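Local atomic coordinates of conserved domain protein (Bacillus anthracis, PDB entry 3FBQ), a protein that is of unknown function but is built of two beta-rich parts whose sequence families belong to the E-set clan of immunoglobulin-like folds. Residues Leu54-Ser59 and Gly100-Thr105; Ser62-Gly67 and Ile124-Arg129; Lys163-Lys168 and Tyr179-Val184; Val242-His247 and Val282-Val287. One frame throughout, in Å; residues are numbered along the deposited sequence.

Contact 1. Residues Leu54-Ser59 and Gly100-Thr105; sequences LSITYS and GMVTTT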
loop_
_atom_site.group_PDB
_atom_site.type_symbol
_atom_site.label_atom_id
_atom_site.label_comp_id
_atom_site.label_asym_id
_atom_site.label_seq_id
_atom_site.Cartn_x
_atom_site.Cartn_y
_atom_site.Cartn_z
ATOM N N LEU A 54 -13.938 14.845 -4.167
ATOM C CA LEU A 54 -12.781 15.531 -4.707
ATOM C C LEU A 54 -12.277 14.684 -5.851
ATOM O O LEU A 54 -12.115 13.471 -5.702
ATOM C CB LEU A 54 -11.737 15.643 -3.644
ATOM C CG LEU A 54 -10.326 15.933 -4.137
ATOM C CD1 LEU A 54 -10.061 17.427 -4.469
ATOM C CD2 LEU A 54 -9.323 15.386 -3.075
ATOM N N SER A 55 -12.116 15.289 -7.018
ATOM C CA SER A 55 -11.737 14.511 -8.160
ATOM C C SER A 55 -10.522 15.171 -8.685
ATOM O O SER A 55 -10.379 16.408 -8.687
ATOM C CB SER A 55 -12.819 14.379 -9.230
ATOM O OG SER A 55 -14.133 14.537 -8.684
ATOM N N ILE A 56 -9.608 14.311 -9.084
ATOM C CA ILE A 56 -8.288 14.695 -9.457
ATOM C C ILE A 56 -7.877 13.954 -10.720
ATOM O O ILE A 56 -8.246 12.778 -10.938
ATOM C CB ILE A 56 -7.405 14.332 -8.286
ATOM C CG1 ILE A 56 -6.953 15.599 -7.662
ATOM C CG2 ILE A 56 -6.314 13.185 -8.561
ATOM C CD1 ILE A 56 -6.059 15.271 -6.562
ATOM N N THR A 57 -7.081 14.645 -11.519
ATOM C CA THR A 57 -6.698 14.190 -12.819
ATOM C C THR A 57 -5.176 14.167 -12.838
ATOM O O THR A 57 -4.519 15.046 -12.237
ATOM C CB THR A 57 -7.369 15.147 -13.795
ATOM O OG1 THR A 57 -8.559 14.505 -14.314
ATOM C CG2 THR A 57 -6.508 15.520 -14.880
ATOM N N TYR A 58 -4.583 13.149 -13.448
ATOM C CA TYR A 58 -3.144 13.087 -13.396
ATOM C C TYR A 58 -2.560 12.440 -14.603
ATOM O O TYR A 58 -3.256 11.745 -15.344
ATOM C CB TYR A 58 -2.681 12.325 -12.148
ATOM C CG TYR A 58 -3.074 10.870 -12.196
ATOM C CD1 TYR A 58 -4.290 10.420 -11.617
ATOM C CD2 TYR A 58 -2.266 9.941 -12.853
ATOM C CE1 TYR A 58 -4.659 9.146 -11.684
ATOM C CE2 TYR A 58 -2.638 8.613 -12.940
ATOM C CZ TYR A 58 -3.824 8.218 -12.335
ATOM O OH TYR A 58 -4.173 6.897 -12.428
ATOM N N SER A 59 -1.257 12.640 -14.777
ATOM C CA SER A 59 -0.464 11.888 -15.742
ATOM C C SER A 59 0.617 11.116 -15.071
ATOM O O SER A 59 1.048 11.426 -13.983
ATOM C CB SER A 59 0.175 12.810 -16.754
ATOM O OG SER A 59 -0.721 13.879 -16.893
ATOM N N GLY A 100 -5.018 9.410 -15.834
ATOM C CA GLY A 100 -6.019 8.806 -14.984
ATOM C C GLY A 100 -6.770 9.767 -14.131
ATOM O O GLY A 100 -6.521 10.998 -14.150
ATOM N N MET A 101 -7.673 9.228 -13.334
ATOM C CA MET A 101 -8.469 10.106 -12.445
ATOM C C MET A 101 -8.553 9.394 -11.121
ATOM O O MET A 101 -8.772 8.186 -11.080
ATOM C CB MET A 101 -9.884 10.386 -13.053
ATOM C CG MET A 101 -10.943 11.122 -12.146
ATOM S SD MET A 101 -12.514 11.630 -13.017
ATOM C CE MET A 101 -13.112 10.023 -13.374
ATOM N N VAL A 102 -8.319 10.096 -10.029
ATOM C CA VAL A 102 -8.755 9.549 -8.724
ATOM C C VAL A 102 -9.824 10.440 -8.018
ATOM O O VAL A 102 -9.763 11.699 -8.049
ATOM C CB VAL A 102 -7.635 8.969 -7.789
ATOM C CG1 VAL A 102 -6.162 9.220 -8.259
ATOM C CG2 VAL A 102 -7.860 9.398 -6.430
ATOM N N THR A 103 -10.760 9.763 -7.375
ATOM C CA THR A 103 -11.976 10.336 -6.859
ATOM C C THR A 103 -12.060 9.983 -5.387
ATOM O O THR A 103 -12.001 8.825 -5.079
ATOM C CB THR A 103 -13.096 9.549 -7.558
ATOM O OG1 THR A 103 -13.388 10.209 -8.764
ATOM C CG2 THR A 103 -14.362 9.373 -6.748
ATOM N N THR A 104 -12.239 10.922 -4.468
ATOM C CA THR A 104 -12.535 10.517 -3.082
ATOM C C THR A 104 -13.791 11.216 -2.502
ATOM O O THR A 104 -13.988 12.411 -2.696
ATOM C CB THR A 104 -11.315 10.716 -2.203
ATOM O OG1 THR A 104 -10.196 10.157 -2.884
ATOM C CG2 THR A 104 -11.474 10.024 -0.859
ATOM N N THR A 105 -14.633 10.461 -1.812
ATOM C CA THR A 105 -15.835 10.993 -1.225
ATOM C C THR A 105 -15.741 10.882 0.294
ATOM O O THR A 105 -15.586 9.776 0.821
ATOM C CB THR A 105 -17.073 10.241 -1.781
ATOM O OG1 THR A 105 -17.037 10.425 -3.192
ATOM C CG2 THR A 105 -18.340 10.850 -1.318
#

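Contact 2. Residues Ser62-Gly67 and Ile124-Arg129; sequences SEQDLG and IEIPDR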
loop_
_atom_site.group_PDB
_atom_site.type_symbol
_atom_site.label_atom_id
_atom_site.label_comp_id
_atom_site.label_asym_id
_atom_site.label_seq_id
_atom_site.Cartn_x
_atom_site.Cartn_y
_atom_site.Cartn_z
ATOM N N SER A 62 6.946 7.606 -17.707
ATOM C CA SER A 62 8.041 6.824 -17.288
ATOM C C SER A 62 9.143 6.637 -18.314
ATOM O O SER A 62 9.025 7.071 -19.445
ATOM C CB SER A 62 7.566 5.474 -16.913
ATOM O OG SER A 62 8.737 4.782 -16.535
ATOM N N GLU A 63 10.221 5.980 -17.901
ATOM C CA GLU A 63 11.429 5.900 -18.714
ATOM C C GLU A 63 11.485 4.588 -19.489
ATOM O O GLU A 63 12.532 4.210 -20.016
ATOM C CB GLU A 63 12.676 6.047 -17.839
ATOM C CG GLU A 63 12.809 7.408 -17.175
ATOM C CD GLU A 63 13.450 8.438 -18.083
ATOM O OE1 GLU A 63 13.191 8.400 -19.305
ATOM O OE2 GLU A 63 14.213 9.288 -17.576
ATOM N N GLN A 64 10.352 3.896 -19.555
ATOM C CA GLN A 64 10.336 2.441 -19.457
ATOM C C GLN A 64 8.928 1.922 -19.185
ATOM O O GLN A 64 8.157 2.545 -18.454
ATOM C CB GLN A 64 11.291 1.967 -18.360
ATOM C CG GLN A 64 10.730 2.086 -16.953
ATOM C CD GLN A 64 10.692 0.756 -16.226
ATOM O OE1 GLN A 64 11.544 -0.107 -16.442
ATOM N NE2 GLN A 64 9.702 0.582 -15.359
ATOM N N ASP A 65 8.599 0.779 -19.777
ATOM C CA ASP A 65 7.209 0.421 -20.032
ATOM C C ASP A 65 6.443 0.222 -18.730
ATOM O O ASP A 65 6.889 -0.501 -17.840
ATOM C CB ASP A 65 7.131 -0.847 -20.887
ATOM C CG ASP A 65 6.882 -0.546 -22.352
ATOM O OD1 ASP A 65 7.658 0.236 -22.941
ATOM O OD2 ASP A 65 5.910 -1.092 -22.915
ATOM N N LEU A 66 5.286 0.869 -18.625
ATOM C CA LEU A 66 4.320 0.547 -17.581
ATOM C C LEU A 66 3.481 -0.668 -17.962
ATOM O O LEU A 66 2.867 -1.305 -17.106
ATOM C CB LEU A 66 3.413 1.747 -17.303
ATOM C CG LEU A 66 4.031 2.892 -16.499
ATOM C CD1 LEU A 66 4.678 2.369 -15.227
ATOM C CD2 LEU A 66 5.039 3.658 -17.342
ATOM N N GLY A 67 3.459 -0.984 -19.253
ATOM C CA GLY A 67 2.611 -2.027 -19.761
ATOM C C GLY A 67 1.170 -1.574 -19.775
ATOM O O GLY A 67 0.903 -0.398 -19.966
ATOM N N ILE A 124 4.670 1.900 -8.088
ATOM C CA ILE A 124 3.970 1.592 -9.327
ATOM C C ILE A 124 4.271 0.162 -9.587
ATOM O O ILE A 124 5.431 -0.196 -9.836
ATOM C CB ILE A 124 4.564 2.362 -10.507
ATOM C CG1 ILE A 124 4.666 3.841 -10.139
ATOM C CG2 ILE A 124 3.666 2.213 -11.693
ATOM C CD1 ILE A 124 3.301 4.493 -9.820
ATOM N N GLU A 125 3.265 -0.677 -9.501
ATOM C CA GLU A 125 3.479 -2.057 -9.886
ATOM C C GLU A 125 3.269 -2.065 -11.361
ATOM O O GLU A 125 2.471 -1.287 -11.872
ATOM C CB GLU A 125 2.414 -2.937 -9.339
ATOM C CG GLU A 125 2.621 -3.455 -8.007
ATOM C CD GLU A 125 1.931 -4.785 -7.916
ATOM O OE1 GLU A 125 0.750 -4.793 -7.536
ATOM O OE2 GLU A 125 2.502 -5.816 -8.319
ATOM N N ILE A 126 3.991 -2.949 -12.027
ATOM C CA ILE A 126 3.904 -3.187 -13.449
ATOM C C ILE A 126 3.650 -4.671 -13.484
ATOM O O ILE A 126 4.584 -5.521 -13.535
ATOM C CB ILE A 126 5.215 -2.901 -14.171
ATOM C CG1 ILE A 126 5.623 -1.426 -13.989
ATOM C CG2 ILE A 126 5.062 -3.274 -15.612
ATOM C CD1 ILE A 126 7.109 -1.205 -13.744
ATOM N N PRO A 127 2.368 -5.009 -13.411
ATOM C CA PRO A 127 2.114 -6.430 -13.373
ATOM C C PRO A 127 2.642 -7.088 -14.663
ATOM O O PRO A 127 3.183 -8.192 -14.585
ATOM C CB PRO A 127 0.605 -6.494 -13.225
ATOM C CG PRO A 127 0.244 -5.193 -12.560
ATOM C CD PRO A 127 1.153 -4.209 -13.229
ATOM N N ASP A 128 2.528 -6.437 -15.837
ATOM C CA ASP A 128 3.021 -7.092 -17.087
ATOM C C ASP A 128 4.446 -7.583 -16.848
ATOM O O ASP A 128 4.734 -8.716 -17.099
ATOM C CB ASP A 128 2.983 -6.165 -18.311
ATOM C CG ASP A 128 1.570 -5.909 -18.832
ATOM O OD1 ASP A 128 0.586 -6.116 -18.081
ATOM O OD2 ASP A 128 1.437 -5.484 -20.013
ATOM N N ARG A 129 5.316 -6.734 -16.297
ATOM C CA ARG A 129 6.713 -7.090 -16.086
ATOM C C ARG A 129 7.084 -7.549 -14.665
ATOM O O ARG A 129 8.242 -7.569 -14.325
ATOM C CB ARG A 129 7.595 -5.938 -16.561
ATOM C CG ARG A 129 8.756 -6.429 -17.466
ATOM C CD ARG A 129 8.802 -5.750 -18.863
ATOM N NE ARG A 129 7.555 -5.056 -19.228
ATOM C CZ ARG A 129 6.387 -5.637 -19.561
ATOM N NH1 ARG A 129 6.267 -6.973 -19.573
ATOM N NH2 ARG A 129 5.327 -4.872 -19.891
HETATM O O HOH W 1 1.178 -3.986 -16.419
#

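Contact 3. Residues Lys163-Lys168 and Tyr179-Val184; sequences KANMEK and YYNQEV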
loop_
_atom_site.group_PDB
_atom_site.type_symbol
_atom_site.label_atom_id
_atom_site.label_comp_id
_atom_site.label_asym_id
_atom_site.label_seq_id
_atom_site.Cartn_x
_atom_site.Cartn_y
_atom_site.Cartn_z
ATOM N N LYS A 163 -36.951 -0.848 0.536
ATOM C CA LYS A 163 -37.655 0.404 0.466
ATOM C C LYS A 163 -36.654 1.516 0.379
ATOM O O LYS A 163 -35.674 1.461 1.072
ATOM C CB LYS A 163 -38.476 0.559 1.716
ATOM C CG LYS A 163 -37.997 1.616 2.614
ATOM C CD LYS A 163 -38.907 2.790 2.528
ATOM C CE LYS A 163 -39.700 2.956 3.770
ATOM N NZ LYS A 163 -39.458 4.232 4.452
ATOM N N ALA A 164 -36.871 2.520 -0.471
ATOM C CA ALA A 164 -35.779 3.478 -0.772
ATOM C C ALA A 164 -36.106 4.879 -0.283
ATOM O O ALA A 164 -37.146 5.415 -0.641
ATOM C CB ALA A 164 -35.465 3.474 -2.249
ATOM N N ASN A 165 -35.266 5.471 0.553
ATOM C CA ASN A 165 -35.550 6.826 1.052
ATOM C C ASN A 165 -34.638 7.900 0.552
ATOM O O ASN A 165 -33.422 7.833 0.764
ATOM C CB ASN A 165 -35.496 6.853 2.562
ATOM C CG ASN A 165 -36.238 5.718 3.161
ATOM O OD1 ASN A 165 -37.480 5.735 3.216
ATOM N ND2 ASN A 165 -35.501 4.686 3.580
ATOM N N MET A 166 -35.217 8.909 -0.081
ATOM C CA MET A 166 -34.444 10.058 -0.483
ATOM C C MET A 166 -33.971 10.765 0.801
ATOM O O MET A 166 -34.532 10.545 1.889
ATOM C CB MET A 166 -35.332 10.954 -1.379
ATOM C CG MET A 166 -35.623 10.420 -2.859
ATOM S SD MET A 166 -34.191 9.649 -3.750
ATOM C CE MET A 166 -34.286 7.944 -3.198
ATOM N N GLU A 167 -32.922 11.565 0.721
ATOM C CA GLU A 167 -32.431 12.272 1.925
ATOM C C GLU A 167 -32.070 13.711 1.572
ATOM O O GLU A 167 -32.437 14.682 2.271
ATOM C CB GLU A 167 -31.168 11.600 2.495
ATOM C CG GLU A 167 -31.304 10.464 3.558
ATOM C CD GLU A 167 -29.928 9.762 3.828
ATOM O OE1 GLU A 167 -29.821 8.754 4.604
ATOM O OE2 GLU A 167 -28.919 10.210 3.230
ATOM N N LYS A 168 -31.336 13.857 0.478
ATOM C CA LYS A 168 -30.821 15.161 0.161
ATOM C C LYS A 168 -30.574 15.335 -1.306
ATOM O O LYS A 168 -30.324 14.361 -2.016
ATOM C CB LYS A 168 -29.516 15.376 0.903
ATOM C CG LYS A 168 -29.383 16.802 1.328
ATOM C CD LYS A 168 -27.945 17.192 1.547
ATOM C CE LYS A 168 -27.315 16.488 2.767
ATOM N NZ LYS A 168 -28.291 16.463 3.902
ATOM N N TYR A 179 -28.518 12.071 -2.346
ATOM C CA TYR A 179 -28.257 11.293 -1.170
ATOM C C TYR A 179 -29.476 10.480 -0.783
ATOM O O TYR A 179 -30.596 10.970 -0.705
ATOM C CB TYR A 179 -28.007 12.215 -0.035
ATOM C CG TYR A 179 -26.791 13.046 -0.170
ATOM C CD1 TYR A 179 -25.552 12.599 0.334
ATOM C CD2 TYR A 179 -26.865 14.348 -0.749
ATOM C CE1 TYR A 179 -24.442 13.382 0.265
ATOM C CE2 TYR A 179 -25.722 15.160 -0.821
ATOM C CZ TYR A 179 -24.524 14.662 -0.309
ATOM O OH TYR A 179 -23.401 15.447 -0.377
ATOM N N TYR A 180 -29.244 9.238 -0.455
ATOM C CA TYR A 180 -30.354 8.404 -0.084
ATOM C C TYR A 180 -29.901 7.073 0.580
ATOM O O TYR A 180 -28.698 6.841 0.776
ATOM C CB TYR A 180 -31.154 8.155 -1.343
ATOM C CG TYR A 180 -30.408 7.256 -2.285
ATOM C CD1 TYR A 180 -29.415 7.759 -3.139
ATOM C CD2 TYR A 180 -30.682 5.874 -2.308
ATOM C CE1 TYR A 180 -28.714 6.890 -3.998
ATOM C CE2 TYR A 180 -29.994 5.000 -3.170
ATOM C CZ TYR A 180 -29.024 5.508 -3.997
ATOM O OH TYR A 180 -28.405 4.633 -4.833
ATOM N N ASN A 181 -30.871 6.215 0.932
ATOM C CA ASN A 181 -30.576 4.947 1.640
ATOM C C ASN A 181 -31.618 3.910 1.406
ATOM O O ASN A 181 -32.739 4.249 1.077
ATOM C CB ASN A 181 -30.414 5.124 3.147
ATOM C CG ASN A 181 -31.603 5.754 3.778
ATOM O OD1 ASN A 181 -32.724 5.232 3.777
ATOM N ND2 ASN A 181 -31.365 6.902 4.340
ATOM N N GLN A 182 -31.228 2.646 1.601
ATOM C CA GLN A 182 -32.104 1.502 1.445
ATOM C C GLN A 182 -32.334 1.005 2.830
ATOM O O GLN A 182 -31.426 1.071 3.662
ATOM C CB GLN A 182 -31.463 0.399 0.579
ATOM C CG GLN A 182 -30.058 -0.046 0.959
ATOM C CD GLN A 182 -29.481 -1.120 0.014
ATOM O OE1 GLN A 182 -29.101 -2.243 0.442
ATOM N NE2 GLN A 182 -29.376 -0.774 -1.266
ATOM N N GLU A 183 -33.576 0.562 3.064
ATOM C CA GLU A 183 -33.968 -0.269 4.218
ATOM C C GLU A 183 -34.548 -1.638 3.798
ATOM O O GLU A 183 -35.278 -1.734 2.808
ATOM C CB GLU A 183 -34.943 0.486 5.086
ATOM C CG GLU A 183 -34.300 1.642 5.810
ATOM C CD GLU A 183 -35.335 2.654 6.283
ATOM O OE1 GLU A 183 -36.382 2.216 6.819
ATOM O OE2 GLU A 183 -35.117 3.881 6.110
ATOM N N VAL A 184 -34.176 -2.683 4.544
ATOM C CA VAL A 184 -34.589 -4.070 4.300
ATOM C C VAL A 184 -35.244 -4.668 5.590
ATOM O O VAL A 184 -34.688 -4.568 6.706
ATOM C CB VAL A 184 -33.370 -4.929 3.888
ATOM C CG1 VAL A 184 -33.804 -6.257 3.311
ATOM C CG2 VAL A 184 -32.541 -4.204 2.874
#

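Contact 4. Residues Val242-His247 and Val282-Val287; sequences VTPRVH and VLDDIV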
loop_
_atom_site.group_PDB
_atom_site.type_symbol
_atom_site.label_atom_id
_atom_site.label_comp_id
_atom_site.label_asym_id
_atom_site.label_seq_id
_atom_site.Cartn_x
_atom_site.Cartn_y
_atom_site.Cartn_z
ATOM N N VAL A 242 -37.424 9.762 -10.152
ATOM C CA VAL A 242 -36.382 8.838 -9.740
ATOM C C VAL A 242 -36.935 7.429 -9.696
ATOM O O VAL A 242 -37.892 7.145 -8.952
ATOM C CB VAL A 242 -35.846 9.182 -8.310
ATOM C CG1 VAL A 242 -34.786 8.141 -7.861
ATOM C CG2 VAL A 242 -35.247 10.590 -8.239
ATOM N N THR A 243 -36.327 6.517 -10.438
ATOM C CA THR A 243 -36.770 5.134 -10.288
ATOM C C THR A 243 -35.684 4.258 -9.597
ATOM O O THR A 243 -34.540 4.138 -10.102
ATOM C CB THR A 243 -37.337 4.520 -11.609
ATOM O OG1 THR A 243 -36.405 3.587 -12.161
ATOM C CG2 THR A 243 -37.687 5.582 -12.688
ATOM N N PRO A 244 -36.037 3.682 -8.412
ATOM C CA PRO A 244 -35.189 2.733 -7.675
ATOM C C PRO A 244 -35.230 1.344 -8.298
ATOM O O PRO A 244 -36.262 0.675 -8.250
ATOM C CB PRO A 244 -35.828 2.694 -6.270
ATOM C CG PRO A 244 -36.918 3.737 -6.255
ATOM C CD PRO A 244 -37.288 3.969 -7.677
ATOM N N ARG A 245 -34.125 0.935 -8.915
ATOM C CA ARG A 245 -33.926 -0.442 -9.392
ATOM C C ARG A 245 -33.346 -1.253 -8.246
ATOM O O ARG A 245 -32.403 -0.805 -7.596
ATOM C CB ARG A 245 -32.970 -0.446 -10.586
ATOM C CG ARG A 245 -33.660 -0.153 -11.904
ATOM C CD ARG A 245 -32.831 0.768 -12.830
ATOM N NE ARG A 245 -33.672 1.559 -13.759
ATOM C CZ ARG A 245 -34.890 1.196 -14.232
ATOM N NH1 ARG A 245 -35.445 0.017 -13.908
ATOM N NH2 ARG A 245 -35.561 2.018 -15.051
ATOM N N VAL A 246 -33.907 -2.418 -7.942
ATOM C CA VAL A 246 -33.399 -3.166 -6.780
ATOM C C VAL A 246 -32.904 -4.518 -7.250
ATOM O O VAL A 246 -33.677 -5.248 -7.835
ATOM C CB VAL A 246 -34.488 -3.358 -5.707
ATOM C CG1 VAL A 246 -34.020 -4.318 -4.637
ATOM C CG2 VAL A 246 -34.818 -2.075 -5.068
ATOM N N HIS A 247 -31.636 -4.846 -7.008
ATOM C CA HIS A 247 -31.046 -6.108 -7.507
ATOM C C HIS A 247 -30.738 -7.066 -6.365
ATOM O O HIS A 247 -29.772 -6.877 -5.608
ATOM C CB HIS A 247 -29.785 -5.902 -8.385
ATOM C CG HIS A 247 -29.752 -4.585 -9.088
ATOM N ND1 HIS A 247 -30.701 -4.215 -10.022
ATOM C CD2 HIS A 247 -28.902 -3.531 -8.974
ATOM C CE1 HIS A 247 -30.424 -2.995 -10.463
ATOM N NE2 HIS A 247 -29.341 -2.553 -9.839
ATOM N N VAL A 282 -36.063 -5.810 -9.173
ATOM C CA VAL A 282 -37.432 -5.189 -9.064
ATOM C C VAL A 282 -37.378 -3.620 -9.180
ATOM O O VAL A 282 -36.244 -3.095 -9.273
ATOM C CB VAL A 282 -38.261 -5.775 -7.837
ATOM C CG1 VAL A 282 -38.006 -7.271 -7.682
ATOM C CG2 VAL A 282 -37.963 -5.091 -6.548
ATOM N N LEU A 283 -38.531 -2.900 -9.163
ATOM C CA LEU A 283 -38.635 -1.413 -9.334
ATOM C C LEU A 283 -39.680 -0.665 -8.494
ATOM O O LEU A 283 -40.448 -1.306 -7.849
ATOM C CB LEU A 283 -38.909 -1.066 -10.774
ATOM C CG LEU A 283 -38.532 -2.100 -11.804
ATOM C CD1 LEU A 283 -37.065 -2.065 -12.076
ATOM C CD2 LEU A 283 -38.976 -3.457 -11.349
ATOM N N ASP A 284 -39.680 0.686 -8.481
ATOM C CA ASP A 284 -40.654 1.544 -7.707
ATOM C C ASP A 284 -40.994 2.959 -8.326
ATOM O O ASP A 284 -41.326 2.987 -9.494
ATOM C CB ASP A 284 -40.290 1.663 -6.227
ATOM C CG ASP A 284 -39.248 0.649 -5.766
ATOM O OD1 ASP A 284 -39.023 0.536 -4.554
ATOM O OD2 ASP A 284 -38.620 -0.016 -6.574
ATOM N N ASP A 285 -40.923 4.107 -7.610
ATOM C CA ASP A 285 -40.891 5.454 -8.310
ATOM C C ASP A 285 -41.184 6.853 -7.673
ATOM O O ASP A 285 -42.307 7.164 -7.384
ATOM C CB ASP A 285 -41.647 5.388 -9.620
ATOM C CG ASP A 285 -40.923 6.074 -10.734
ATOM O OD1 ASP A 285 -39.970 5.507 -11.246
ATOM O OD2 ASP A 285 -41.309 7.164 -11.135
ATOM N N ILE A 286 -40.171 7.713 -7.552
ATOM C CA ILE A 286 -40.239 8.968 -6.759
ATOM C C ILE A 286 -40.091 10.351 -7.416
ATOM O O ILE A 286 -39.258 10.533 -8.281
ATOM C CB ILE A 286 -39.148 8.986 -5.717
ATOM C CG1 ILE A 286 -39.022 7.640 -5.066
ATOM C CG2 ILE A 286 -39.451 9.971 -4.670
ATOM C CD1 ILE A 286 -38.317 7.711 -3.785
ATOM N N VAL A 287 -40.867 11.329 -6.928
ATOM C CA VAL A 287 -40.905 12.701 -7.447
ATOM C C VAL A 287 -40.371 13.773 -6.509
ATOM O O VAL A 287 -40.875 13.994 -5.413
ATOM C CB VAL A 287 -42.274 13.050 -8.002
ATOM C CG1 VAL A 287 -42.400 14.550 -8.245
ATOM C CG2 VAL A 287 -42.475 12.240 -9.267
#

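Contact 1. Residues Leu54-Ser59 and Gly100-Thr105
Two neighbouring antiparallel strands in the interior of a five-stranded sheet make this contact, L54-S59 pairing with G100-T105. L54 with T104, I56 with V102 and Y58 with G100 are hydrogen-bonded pairs, each joined by two N-H...O=C bonds; the bond from L54 N to T104 O is 2.8 Å long and nearly straight (164°). Between them lie the non-hydrogen-bonded pairs S55-T103 and T57-M101.

On the face carrying L54, I56 and Y58, the CG of Y58 sits between the backbone N and the carbonyl carbon (chi1 66°), and the ring lies over G100. G100 CA meets one ring face in a CH-pi contact, 3.8 Å from the centroid and offset toward the rim. Past the glycine, V102 CG1 stands 3.7 Å from Y58 CE1 and 4.0 Å from I56 CG2, an apolar row that L76 of strand 71-78 extends by touching L54, V102 and T104. On the other face the M101 side chain, CG anti to its backbone N, touches F10 of helix 9-12.

An aromatic ring covering a cross-strand glycine is a known antiparallel-sheet pairing, here between interior strands.

Contact 2. Residues Ser62-Gly67 and Ile124-Arg129
The loop S62-G67 passes beside the end of strand 114-126 and the turn after it, with L66 CA nearest I126 CA at 5.6 Å and G67 CA nearest D128 CA. No direct backbone hydrogen bond joins the two segments.

L66 and I126 carry the side-chain contact between them, and the branches of I126 meet different partners. CG2, anti to the backbone N, approaches the carbonyl of L66, 3.3 Å from L66 O. CG1, beside the backbone N (chi1 -61°), leads to CD1, which reaches Q64 NE2 at 3.5 Å. The L66 side chain crosses that of I126 at about a right angle; its CD1 touches both isoleucines, 3.7 Å from I124 CG2 and 4.1 Å from I126 CG1. I72 and I133 of the flanking strands pack on I124 and I126 and carry the apolar patch into the three-stranded sheet.

Beyond I126 the contact turns polar. Water 1 bridges the segments, donating to L66 O at 3.2 Å and accepting from D128 N at 2.9 Å. D128 OD2 lies 3.7 Å from G67 CA, and R129 brings its guanidinium edge to the same carbon; the positive phi of G67 (73°) by itself favours glycine. The R129 NH2 to D128 OD2 salt bridge is long. G67 O turns to another partner, the hydroxyl of Y98.

The chemistry is therefore divided: aliphatic groups of L66, I124 and I126 pack on the buried side, while a water links the backbones and the charged groups gather at the partly exposed turn.

Contact 3. Residues Lys163-Lys168 and Tyr179-Val184
K163-K168 and Y179-V184 lie on the two strands of an antiparallel hairpin. Among backbone bonds, E183 N to K163 O is almost straight (176°), and N165 and N181 are joined by a reciprocal pair. The register then slips by one residue in a classic beta bulge: E167 and K168 both face Y179, whose carbonyl O accepts K168 N at 3.2 Å and, weakly, E167 N.

Polar side chains line the face carrying N165 and N181. N165 ND2 donates to N181 OD1 (2.8 Å, 162°), nearly in line with that carbonyl, although the two amide planes are 54° apart. N181 ND2 turns to E167 OE1 in a bond modelled very short. K163 NZ reaches N165 OD1 on a lone pair, 2.8 Å away.

Packing contacts lie on both faces. K168 runs alongside Y179, pointing the same way, with its CE over one ring face; the Y179 hydroxyl bonds to R52. On the opposite face M166 CE touches Y180 CB at 3.6 Å, while Y180 OH bonds to V197 O.

K163 NZ, N165 and N181 thus satisfy one another, whereas the link on to E167 is doubtful; that carboxylate's salt bridge to R225 probably helps settle its charge at the bulge.

Contact 4. Residues Val242-His247 and Val282-Val287
L283 CD1 meets the guanidinium of R245 at its edge, near the plane, while T243 OG1 of R245's own strand lies over one face of that group, offset toward the rim. The H247 ring has R245 O over one face. This is the antiparallel pairing of strand 239-247 with the edge strand 281-289 of an eight-stranded sheet, within a region assigned to an E-set family. P244 faces D284: its CG comes to 3.9 Å from D284 CG, and CD approaches D285 N.

The pairing is regular at both ends. V242 and I286 form a hydrogen-bonded pair, V242 N to I286 O and I286 N to V242 O both 2.7 Å, the second at 176°. V246 and V282 form the other, with two bonds of 2.8 Å. P244, which has no N-H to give, sits midway, where the edge strand is broken at D284-D285. CA-H...O contacts accompany the break, such as L283 CA to P244 O at 3.3 Å.

V242, V246, V282 and I286 share one face. The V242 and I286 side chains meet through their CB atoms, and L199 of strand 196-203 packs against V242. T243 and R245 touch T200 and E198 of that strand; R245 NE makes a weak hydrogen bond to T200 OG1. S157 of strand 149-157 touches both D284 and I286.

At the V246 end, the CB of that valine rests 4.0 Å from V282 CG2.

The four contacts divide between the two parts of the chain. Contacts 1 and 2, with centres about 21 Å apart, adjoin in sequence and cross along the chain: the strand of 54-59 leads into the loop 62-67, and strands 97-106 and 114-126 follow each other. Contacts 3 and 4 belong to the same eight-stranded sheet, about 11 Å apart at their centres, and touch directly: M166 CG lies 3.9 Å from I286 CD1, and A164 CB 4.1 Å from P244 CB. Between the parts, contacts 1 and 3 approach to about 7 Å at their nearest atoms without touching, whereas contacts 2 and 4 stay about 29 Å apart at theirs. With the function unknown, the contacts cannot be related to an active site.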